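Local coordinates for protein Cwp19 (Clostridioides difficile, PDB 5OQ3) that probably hydrolyses bacterial cell-wall peptidoglycan through a TIM-barrel glycoside hydrolase domain, the part of the longer protein modelled here, at residues Y160-P165 with Y192-V197; E166-I171 with R219-T224; N213-R218 with G270-T275. All coordinates share one frame; numbering follows the deposited sequence. Where two conformers were deposited one is given.

How the contacts relate
All three contacts lie on one side of the domain and tie together segments that follow barrel strands 118-123, 186-189 and 241-244. Contact 1 is buried and joins two loops through a proline, a tyrosine ring and a water. Contact 3, also mostly buried, sets a loop tyrosine against the start of helix 214-236, where an aspartate and an arginine flank the phenol. That helix serves contact 2 as well, one turn further on; there it meets helix 165-181 in a partly buried setting of an arginine, a threonine methyl and a water-bridged amide. All three touch one another: Tyr194 of contact 1 bonds Asn221 of contact 2, and Val197 O bonds Tyr272 of contact 3.

Contact 1. Residues Y160-P165 with Y192-V197; sequences YDPGLP and YFYPGV
In the TIM barrel's loop region beyond strand 186-189, the phenol ring of Tyr194 lies against Pro162, which belongs to the connection between strand 157-160 and helix 165-181. The proline ring covers one face of the phenol. Pro162 CG stands 3.7 Å from the centroid of the Tyr194 ring and 15° off the normal, a CH-pi contact displaced toward the hydroxyl end, while Pro162 CB comes within 3.6 Å of Tyr194 OH. With CG of the tyrosine anti to its carbonyl carbon (chi1 -80°), the ring reaches out from its own loop and brings the hydroxyl up to the turn.

That turn is a type I beta turn from Asp161 to Leu164, reinforced as an Asx turn: Gly163 N donates to Asp161 OD1 at 2.9 Å, meeting the oxygen from above the carboxylate plane. Asp161 OD1 also accepts from a water at 2.7 Å. This water in turn accepts from Tyr194 OH at 2.6 Å, lying in the plane of the phenol at its edge, so the two loops are joined by an apolar face and a bridged polar tip. The hydroxyl itself accepts from Asn221 ND2 of helix 214-236, and Thr204 bonds the other carboxylate oxygen, Asp161 OD2. Phe199 and Tyr272 both meet the Tyr194 ring edge-to-face.

Contact 2. Residues E166-I171 with R219-T224; sequences EVRKYI and RENVNT
Between 166-171 and 219-224, which lie on helices 165-181 and 214-236, the nearest CA atoms are those of Arg168 and Thr224, 8.1 Å apart. Arg168 reaches across this spacing to Asn221 and Thr224. Arg168 CD lies 3.7 Å from Asn221 O, on the backbone of the other helix, and the bend at chi3 (-63°) then turns the guanidinium so that NH2 comes to the Asn221 side chain.

Thr224 CB lies over one face of this group, and the methyl Thr224 CG2 comes 3.7 Å from Arg168 NE. Toward Asn221 the arrangement is different. Guanidinium and amide planes are only 18° apart, and Arg168 NH2 stands 3.5 Å from Asn221 OD1, an oblique approach with no direct hydrogen bond. A water makes the link instead. It sits at the edge of the guanidinium, in its plane, accepts from Arg168 NH2 at 2.8 Å and donates to Asn221 OD1 at 3.1 Å.

Arg168 NH2 has a further acceptor in Pro162 O, in the loop leading into its own helix, so this nitrogen is gripped by both a carbonyl and the water. Asn221 uses its ND2 on the loop tyrosine Tyr194, which fixes the turn of the amide and leaves OD1 facing the water. The two helices follow successive barrel strands, 118-123 and 186-189. Where they meet, the arginine charge faces a carbonyl, a water and an amide oxygen, whose dipoles would be expected to stabilise it.

Contact 3. Residues N213-R218 with G270-T275; sequences NKDNWR and GTYADT
Tyr272 turns its side chain from the loop 270-275 onto the first turns of helix 214-236, where Arg218 and Asp215 receive it. Its backbone takes a left-handed conformation just after helix 267-270 ends. With chi1 at -54°, CG is anti to the carbonyl carbon and the ring heads toward the helix. Tyr272 CB lies 4.0 Å from Arg218 CB, and Tyr272 CG comes closer to the same atom, at 3.7 Å. From there the two rims of the ring part company. On one, CD1 passes the backbone carbonyl of Asp215, and Tyr272 CE1 approaches Asp215 OD1 at 3.4 Å. The other rim runs under the arginine chain, which is extended from CG to NE: Arg218 CD sits over the ring face, 3.8 Å from the centroid of Tyr272 and 19° off the normal, a CH-pi contact.

At the tip, Tyr272 OH is 3.1 Å from Asp215 OD1 and 3.2 Å from Arg218 NH1; it donates to Val197 O, its strongest polar partner. The guanidinium plane is turned 63° from the ring. Arg218 NH1 and Asp215 OD1 form only a long salt bridge of 3.8 Å, charge attraction without a directed N-H; Arg218 NH2 pairs with Asp201. The contact lies among the beta-alpha connections of the TIM barrel: the one after strand 241-244 is seated on the start of the helix that follows the preceding strand, 186-189.

Contact 1. Residues Y160-P165 with Y192-V197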
loop_
_atom_site.group_PDB
_atom_site.type_symbol
_atom_site.label_atom_id
_atom_site.label_comp_id
_atom_site.label_asym_id
_atom_site.label_seq_id
_atom_site.Cartn_x
_atom_site.Cartn_y
_atom_site.Cartn_z
ATOM N N TYR A 160 -14.446 0.089 -7.320
ATOM C CA TYR A 160 -15.378 -0.820 -6.658
ATOM C C TYR A 160 -16.001 -0.102 -5.454
ATOM O O TYR A 160 -15.316 0.690 -4.794
ATOM C CB TYR A 160 -14.714 -2.103 -6.210
ATOM C CG TYR A 160 -14.204 -2.937 -7.353
ATOM C CD1 TYR A 160 -15.094 -3.553 -8.259
ATOM C CD2 TYR A 160 -12.859 -3.055 -7.592
ATOM C CE1 TYR A 160 -14.624 -4.265 -9.332
ATOM C CE2 TYR A 160 -12.369 -3.798 -8.649
ATOM C CZ TYR A 160 -13.267 -4.391 -9.539
ATOM O OH TYR A 160 -12.784 -5.131 -10.592
ATOM N N ASP A 161 -17.258 -0.381 -5.178
ATOM C CA ASP A 161 -17.996 0.241 -4.066
ATOM C C ASP A 161 -17.649 -0.439 -2.744
ATOM O O ASP A 161 -18.053 -1.595 -2.507
ATOM C CB ASP A 161 -19.504 0.114 -4.363
ATOM C CG ASP A 161 -20.400 0.862 -3.395
ATOM O OD1 ASP A 161 -19.932 1.237 -2.282
ATOM O OD2 ASP A 161 -21.560 1.076 -3.831
ATOM N N PRO A 162 -16.936 0.263 -1.848
ATOM C CA PRO A 162 -16.561 -0.369 -0.571
ATOM C C PRO A 162 -17.748 -0.777 0.292
ATOM O O PRO A 162 -17.550 -1.590 1.243
ATOM C CB PRO A 162 -15.698 0.704 0.098
ATOM C CG PRO A 162 -15.252 1.624 -1.002
ATOM C CD PRO A 162 -16.387 1.619 -1.980
ATOM N N GLY A 163 -18.933 -0.229 0.021
ATOM C CA GLY A 163 -20.102 -0.530 0.810
ATOM C C GLY A 163 -20.893 -1.751 0.440
ATOM O O GLY A 163 -21.837 -2.067 1.164
ATOM N N LEU A 164 -20.514 -2.474 -0.614
ATOM C CA LEU A 164 -21.251 -3.661 -1.003
ATOM C C LEU A 164 -20.628 -4.877 -0.381
ATOM O O LEU A 164 -19.416 -5.147 -0.581
ATOM C CB LEU A 164 -21.288 -3.807 -2.521
ATOM C CG LEU A 164 -22.184 -2.787 -3.250
ATOM C CD1 LEU A 164 -21.976 -2.880 -4.733
ATOM C CD2 LEU A 164 -23.651 -3.015 -2.903
ATOM N N PRO A 165 -21.467 -5.723 0.240
ATOM C CA PRO A 165 -20.892 -6.940 0.754
ATOM C C PRO A 165 -20.248 -7.826 -0.337
ATOM O O PRO A 165 -19.227 -8.492 -0.069
ATOM C CB PRO A 165 -22.092 -7.646 1.405
ATOM C CG PRO A 165 -23.089 -6.580 1.669
ATOM C CD PRO A 165 -22.862 -5.491 0.700
ATOM N N TYR A 192 -5.058 3.924 -0.509
ATOM C CA TYR A 192 -6.232 4.315 -1.274
ATOM C C TYR A 192 -7.459 3.544 -0.802
ATOM O O TYR A 192 -7.492 2.308 -0.826
ATOM C CB TYR A 192 -6.034 4.170 -2.779
ATOM C CG TYR A 192 -4.883 4.967 -3.322
ATOM C CD1 TYR A 192 -4.996 6.341 -3.508
ATOM C CD2 TYR A 192 -3.671 4.359 -3.638
ATOM C CE1 TYR A 192 -3.939 7.079 -4.001
ATOM C CE2 TYR A 192 -2.602 5.102 -4.136
ATOM C CZ TYR A 192 -2.758 6.444 -4.326
ATOM O OH TYR A 192 -1.701 7.166 -4.807
ATOM N N PHE A 193 -8.467 4.311 -0.392
ATOM C CA PHE A 193 -9.694 3.759 0.065
ATOM C C PHE A 193 -10.828 4.439 -0.706
ATOM O O PHE A 193 -10.845 4.338 -1.926
ATOM C CB PHE A 193 -9.773 3.843 1.610
ATOM C CG PHE A 193 -8.727 3.033 2.270
ATOM C CD1 PHE A 193 -8.907 1.681 2.408
ATOM C CD2 PHE A 193 -7.498 3.602 2.601
ATOM C CE1 PHE A 193 -7.948 0.908 2.964
ATOM C CE2 PHE A 193 -6.530 2.823 3.152
ATOM C CZ PHE A 193 -6.747 1.475 3.336
ATOM N N TYR A 194 -11.697 5.209 -0.070
ATOM C CA TYR A 194 -12.655 5.991 -0.833
ATOM C C TYR A 194 -11.874 7.116 -1.493
ATOM O O TYR A 194 -10.924 7.630 -0.899
ATOM C CB TYR A 194 -13.743 6.587 0.077
ATOM C CG TYR A 194 -14.840 5.650 0.463
ATOM C CD1 TYR A 194 -14.708 4.806 1.550
ATOM C CD2 TYR A 194 -16.056 5.642 -0.239
ATOM C CE1 TYR A 194 -15.749 3.945 1.933
ATOM C CE2 TYR A 194 -17.102 4.801 0.135
ATOM C CZ TYR A 194 -16.920 3.932 1.193
ATOM O OH TYR A 194 -17.947 3.098 1.532
ATOM N N PRO A 195 -12.260 7.507 -2.737
ATOM C CA PRO A 195 -11.468 8.514 -3.429
ATOM C C PRO A 195 -11.804 9.916 -3.062
ATOM O O PRO A 195 -11.161 10.819 -3.529
ATOM C CB PRO A 195 -11.844 8.287 -4.887
ATOM C CG PRO A 195 -13.250 7.728 -4.832
ATOM C CD PRO A 195 -13.240 6.839 -3.641
ATOM N N GLY A 196 -12.831 10.162 -2.287
ATOM C CA GLY A 196 -13.035 11.533 -1.880
ATOM C C GLY A 196 -14.188 11.606 -0.990
ATOM O O GLY A 196 -14.873 10.592 -0.739
ATOM N N VAL A 197 -14.373 12.805 -0.475
ATOM C CA VAL A 197 -15.373 13.061 0.528
ATOM C C VAL A 197 -16.691 12.555 -0.001
ATOM O O VAL A 197 -17.391 11.890 0.741
ATOM C CB VAL A 197 -15.445 14.534 1.004
ATOM C CG1 VAL A 197 -14.125 14.963 1.653
ATOM C CG2 VAL A 197 -15.835 15.488 -0.119
HETATM O O HOH W 1 -19.956 2.957 -0.174
#

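Contact 2. Residues E166-I171 with R219-T224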
loop_
_atom_site.group_PDB
_atom_site.type_symbol
_atom_site.label_atom_id
_atom_site.label_comp_id
_atom_site.label_asym_id
_atom_site.label_seq_id
_atom_site.Cartn_x
_atom_site.Cartn_y
_atom_site.Cartn_z
ATOM N N GLU A 166 -20.814 -7.857 -1.540
ATOM C CA GLU A 166 -20.205 -8.669 -2.599
ATOM C C GLU A 166 -18.831 -8.140 -3.008
ATOM O O GLU A 166 -17.988 -8.917 -3.446
ATOM C CB GLU A 166 -21.122 -8.768 -3.861
ATOM C CG GLU A 166 -22.307 -9.684 -3.639
ATOM C CD GLU A 166 -23.206 -9.846 -4.849
ATOM O OE1 GLU A 166 -22.957 -9.261 -5.925
ATOM O OE2 GLU A 166 -24.181 -10.608 -4.714
ATOM N N VAL A 167 -18.653 -6.828 -2.965
ATOM C CA VAL A 167 -17.373 -6.249 -3.305
ATOM C C VAL A 167 -16.327 -6.663 -2.260
ATOM O O VAL A 167 -15.244 -7.128 -2.632
ATOM C CB VAL A 167 -17.446 -4.725 -3.441
ATOM C CG1 VAL A 167 -16.053 -4.088 -3.372
ATOM C CG2 VAL A 167 -18.119 -4.306 -4.739
ATOM N N ARG A 168 -16.690 -6.598 -0.991
ATOM C CA ARG A 168 -15.764 -7.008 0.047
ATOM C C ARG A 168 -15.391 -8.489 -0.104
ATOM O O ARG A 168 -14.229 -8.857 0.010
ATOM C CB ARG A 168 -16.310 -6.670 1.440
ATOM C CG ARG A 168 -16.425 -5.156 1.660
ATOM C CD ARG A 168 -16.841 -4.777 3.056
ATOM N NE ARG A 168 -18.145 -5.223 3.447
ATOM C CZ ARG A 168 -19.218 -4.481 3.499
ATOM N NH1 ARG A 168 -20.313 -4.992 3.997
ATOM N NH2 ARG A 168 -19.241 -3.267 2.988
ATOM N N LYS A 169 -16.392 -9.323 -0.359
ATOM C CA LYS A 169 -16.129 -10.741 -0.559
ATOM C C LYS A 169 -15.208 -10.972 -1.736
ATOM O O LYS A 169 -14.324 -11.840 -1.672
ATOM C CB LYS A 169 -17.441 -11.527 -0.694
ATOM C CG LYS A 169 -17.225 -12.966 -1.032
ATOM C CD LYS A 169 -18.510 -13.755 -1.060
ATOM C CE LYS A 169 -18.443 -14.968 -1.955
ATOM N NZ LYS A 169 -17.376 -15.912 -1.557
ATOM N N TYR A 170 -15.445 -10.254 -2.840
ATOM C CA TYR A 170 -14.582 -10.411 -4.010
ATOM C C TYR A 170 -13.124 -10.020 -3.698
ATOM O O TYR A 170 -12.202 -10.683 -4.148
ATOM C CB TYR A 170 -15.150 -9.568 -5.170
ATOM C CG TYR A 170 -14.132 -9.011 -6.150
ATOM C CD1 TYR A 170 -13.453 -9.831 -7.028
ATOM C CD2 TYR A 170 -13.832 -7.651 -6.183
ATOM C CE1 TYR A 170 -12.511 -9.336 -7.922
ATOM C CE2 TYR A 170 -12.902 -7.126 -7.066
ATOM C CZ TYR A 170 -12.231 -7.973 -7.919
ATOM O OH TYR A 170 -11.266 -7.465 -8.761
ATOM N N ILE A 171 -12.935 -8.931 -2.979
ATOM C CA ILE A 171 -11.576 -8.546 -2.584
ATOM C C ILE A 171 -10.943 -9.597 -1.672
ATOM O O ILE A 171 -9.796 -10.020 -1.903
ATOM C CB ILE A 171 -11.541 -7.140 -2.022
ATOM C CG1 ILE A 171 -11.938 -6.121 -3.094
ATOM C CG2 ILE A 171 -10.155 -6.818 -1.443
ATOM C CD1 ILE A 171 -12.356 -4.783 -2.533
ATOM N N ARG A 219 -16.528 4.696 6.970
ATOM C CA ARG A 219 -15.367 4.234 7.725
ATOM C C ARG A 219 -15.482 2.759 8.122
ATOM O O ARG A 219 -14.503 1.995 8.003
ATOM C CB ARG A 219 -15.055 5.156 8.931
ATOM C CG ARG A 219 -14.376 6.475 8.576
ATOM C CD ARG A 219 -14.186 7.368 9.814
ATOM N NE ARG A 219 -15.392 8.058 10.245
ATOM C CZ ARG A 219 -15.810 9.220 9.763
ATOM N NH1 ARG A 219 -16.911 9.756 10.247
ATOM N NH2 ARG A 219 -15.113 9.831 8.812
ATOM N N GLU A 220 -16.678 2.374 8.550
ATOM C CA GLU A 220 -16.891 0.996 8.924
ATOM C C GLU A 220 -16.819 0.032 7.739
ATOM O O GLU A 220 -16.396 -1.096 7.903
ATOM C CB GLU A 220 -18.173 0.826 9.706
ATOM C CG GLU A 220 -18.336 -0.581 10.290
ATOM C CD GLU A 220 -17.319 -1.046 11.334
ATOM O OE1 GLU A 220 -17.254 -2.263 11.612
ATOM O OE2 GLU A 220 -16.586 -0.267 11.872
ATOM N N ASN A 221 -17.230 0.461 6.561
ATOM C CA ASN A 221 -17.087 -0.360 5.384
ATOM C C ASN A 221 -15.633 -0.764 5.146
ATOM O O ASN A 221 -15.313 -1.880 4.771
ATOM C CB ASN A 221 -17.621 0.370 4.130
ATOM C CG ASN A 221 -19.116 0.541 4.137
ATOM O OD1 ASN A 221 -19.851 -0.245 4.718
ATOM N ND2 ASN A 221 -19.590 1.547 3.423
ATOM N N VAL A 222 -14.751 0.215 5.309
ATOM C CA VAL A 222 -13.308 -0.022 5.152
ATOM C C VAL A 222 -12.820 -0.930 6.286
ATOM O O VAL A 222 -12.127 -1.947 6.013
ATOM C CB VAL A 222 -12.529 1.299 5.128
ATOM C CG1 VAL A 222 -11.015 1.053 5.218
ATOM C CG2 VAL A 222 -12.874 2.102 3.866
ATOM N N ASN A 223 -13.213 -0.634 7.521
ATOM C CA ASN A 223 -12.843 -1.477 8.646
ATOM C C ASN A 223 -13.224 -2.925 8.425
ATOM O O ASN A 223 -12.425 -3.825 8.700
ATOM C CB ASN A 223 -13.538 -1.006 9.916
ATOM C CG ASN A 223 -13.140 0.376 10.378
ATOM O OD1 ASN A 223 -12.215 1.005 9.853
ATOM N ND2 ASN A 223 -13.894 0.869 11.378
ATOM N N THR A 224 -14.419 -3.183 7.919
ATOM C CA THR A 224 -14.944 -4.522 7.684
ATOM C C THR A 224 -14.113 -5.270 6.676
ATOM O O THR A 224 -13.897 -6.469 6.783
ATOM C CB THR A 224 -16.410 -4.427 7.156
ATOM O OG1 THR A 224 -17.236 -3.819 8.149
ATOM C CG2 THR A 224 -17.007 -5.752 6.930
HETATM O O HOH W 2 -21.839 -2.439 3.743
#

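Contact 3. Residues N213-R218 with G270-T275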
loop_
_atom_site.group_PDB
_atom_site.type_symbol
_atom_site.label_atom_id
_atom_site.label_comp_id
_atom_site.label_asym_id
_atom_site.label_seq_id
_atom_site.Cartn_x
_atom_site.Cartn_y
_atom_site.Cartn_z
ATOM N N ASN A 213 -25.031 7.498 10.631
ATOM C CA ASN A 213 -24.250 8.582 10.064
ATOM C C ASN A 213 -23.462 8.019 8.886
ATOM O O ASN A 213 -22.732 7.028 9.004
ATOM C CB ASN A 213 -23.299 9.095 11.144
ATOM C CG ASN A 213 -22.386 10.163 10.653
ATOM O OD1 ASN A 213 -21.378 9.877 10.012
ATOM N ND2 ASN A 213 -22.749 11.388 10.878
ATOM N N LYS A 214 -23.594 8.667 7.738
ATOM C CA LYS A 214 -23.073 8.086 6.530
ATOM C C LYS A 214 -21.551 7.987 6.515
ATOM O O LYS A 214 -20.990 7.010 6.026
ATOM C CB LYS A 214 -23.549 8.839 5.288
ATOM C CG LYS A 214 -23.127 8.172 3.967
ATOM C CD LYS A 214 -23.885 8.673 2.737
ATOM C CE LYS A 214 -23.535 10.068 2.362
ATOM N NZ LYS A 214 -24.492 10.480 1.269
ATOM N N ASP A 215 -20.895 8.975 7.094
ATOM C CA ASP A 215 -19.463 8.978 7.084
ATOM C C ASP A 215 -18.922 7.940 8.039
ATOM O O ASP A 215 -17.916 7.284 7.734
ATOM C CB ASP A 215 -18.876 10.348 7.357
ATOM C CG ASP A 215 -19.093 11.306 6.212
ATOM O OD1 ASP A 215 -19.430 10.899 5.102
ATOM O OD2 ASP A 215 -18.855 12.479 6.406
ATOM N N ASN A 216 -19.598 7.705 9.154
ATOM C CA ASN A 216 -19.220 6.633 10.037
ATOM C C ASN A 216 -19.432 5.251 9.367
ATOM O O ASN A 216 -18.605 4.366 9.538
ATOM C CB ASN A 216 -20.019 6.677 11.368
ATOM C CG ASN A 216 -19.725 7.897 12.231
ATOM O OD1 ASN A 216 -18.824 8.649 11.969
ATOM N ND2 ASN A 216 -20.497 8.040 13.303
ATOM N N TRP A 217 -20.512 5.132 8.618
ATOM C CA TRP A 217 -20.776 3.916 7.872
ATOM C C TRP A 217 -19.682 3.661 6.823
ATOM O O TRP A 217 -19.219 2.547 6.682
ATOM C CB TRP A 217 -22.174 4.014 7.227
ATOM C CG TRP A 217 -22.543 2.923 6.299
ATOM C CD1 TRP A 217 -22.937 1.655 6.607
ATOM C CD2 TRP A 217 -22.510 3.007 4.867
ATOM N NE1 TRP A 217 -23.177 0.972 5.442
ATOM C CE2 TRP A 217 -22.918 1.778 4.360
ATOM C CE3 TRP A 217 -22.156 4.021 3.971
ATOM C CZ2 TRP A 217 -22.967 1.511 2.983
ATOM C CZ3 TRP A 217 -22.234 3.783 2.650
ATOM C CH2 TRP A 217 -22.636 2.547 2.148
ATOM N N ARG A 218 -19.240 4.688 6.105
ATOM C CA ARG A 218 -18.165 4.524 5.132
ATOM C C ARG A 218 -16.865 4.089 5.829
ATOM O O ARG A 218 -16.172 3.185 5.332
ATOM C CB ARG A 218 -17.908 5.842 4.372
ATOM C CG ARG A 218 -19.012 6.174 3.365
ATOM C CD ARG A 218 -18.690 7.425 2.652
ATOM N NE ARG A 218 -19.657 7.694 1.584
ATOM C CZ ARG A 218 -19.841 8.878 1.038
ATOM N NH1 ARG A 218 -19.173 9.927 1.475
ATOM N NH2 ARG A 218 -20.728 8.995 0.061
ATOM N N GLY A 270 -11.009 12.386 4.491
ATOM C CA GLY A 270 -10.816 12.510 3.055
ATOM C C GLY A 270 -10.930 11.221 2.269
ATOM O O GLY A 270 -11.246 11.261 1.098
ATOM N N THR A 271 -10.651 10.079 2.906
ATOM C CA THR A 271 -10.764 8.743 2.267
ATOM C C THR A 271 -11.420 7.680 3.148
ATOM O O THR A 271 -11.559 6.541 2.740
ATOM C CB THR A 271 -9.408 8.227 1.702
ATOM O OG1 THR A 271 -8.587 7.657 2.708
ATOM C CG2 THR A 271 -8.603 9.325 1.089
ATOM N N TYR A 272 -11.867 8.070 4.334
ATOM C CA TYR A 272 -12.583 7.195 5.297
ATOM C C TYR A 272 -11.722 6.071 5.806
ATOM O O TYR A 272 -12.208 4.960 5.993
ATOM C CB TYR A 272 -13.997 6.744 4.785
ATOM C CG TYR A 272 -14.824 7.952 4.399
ATOM C CD1 TYR A 272 -15.431 8.765 5.367
ATOM C CD2 TYR A 272 -14.974 8.325 3.067
ATOM C CE1 TYR A 272 -16.150 9.902 4.997
ATOM C CE2 TYR A 272 -15.695 9.472 2.712
ATOM C CZ TYR A 272 -16.303 10.236 3.659
ATOM O OH TYR A 272 -16.961 11.376 3.247
ATOM N N ALA A 273 -10.458 6.375 6.051
ATOM C CA ALA A 273 -9.467 5.463 6.553
ATOM C C ALA A 273 -9.214 5.811 8.010
ATOM O O ALA A 273 -8.466 6.711 8.329
ATOM C CB ALA A 273 -8.201 5.558 5.722
ATOM N N ASP A 274 -9.864 5.098 8.885
ATOM C CA ASP A 274 -9.894 5.342 10.321
ATOM C C ASP A 274 -8.803 4.490 10.970
ATOM O O ASP A 274 -9.068 3.472 11.614
ATOM C CB ASP A 274 -11.260 5.064 10.907
ATOM C CG ASP A 274 -11.387 5.522 12.347
ATOM O OD1 ASP A 274 -10.367 5.939 12.966
ATOM O OD2 ASP A 274 -12.533 5.449 12.849
ATOM N N THR A 275 -7.570 4.917 10.791
ATOM C CA THR A 275 -6.419 4.086 11.196
ATOM C C THR A 275 -6.467 3.796 12.684
ATOM O O THR A 275 -6.100 2.708 13.091
ATOM C CB THR A 275 -5.131 4.808 10.844
ATOM O OG1 THR A 275 -5.259 5.292 9.511
ATOM C CG2 THR A 275 -3.947 3.876 10.991
#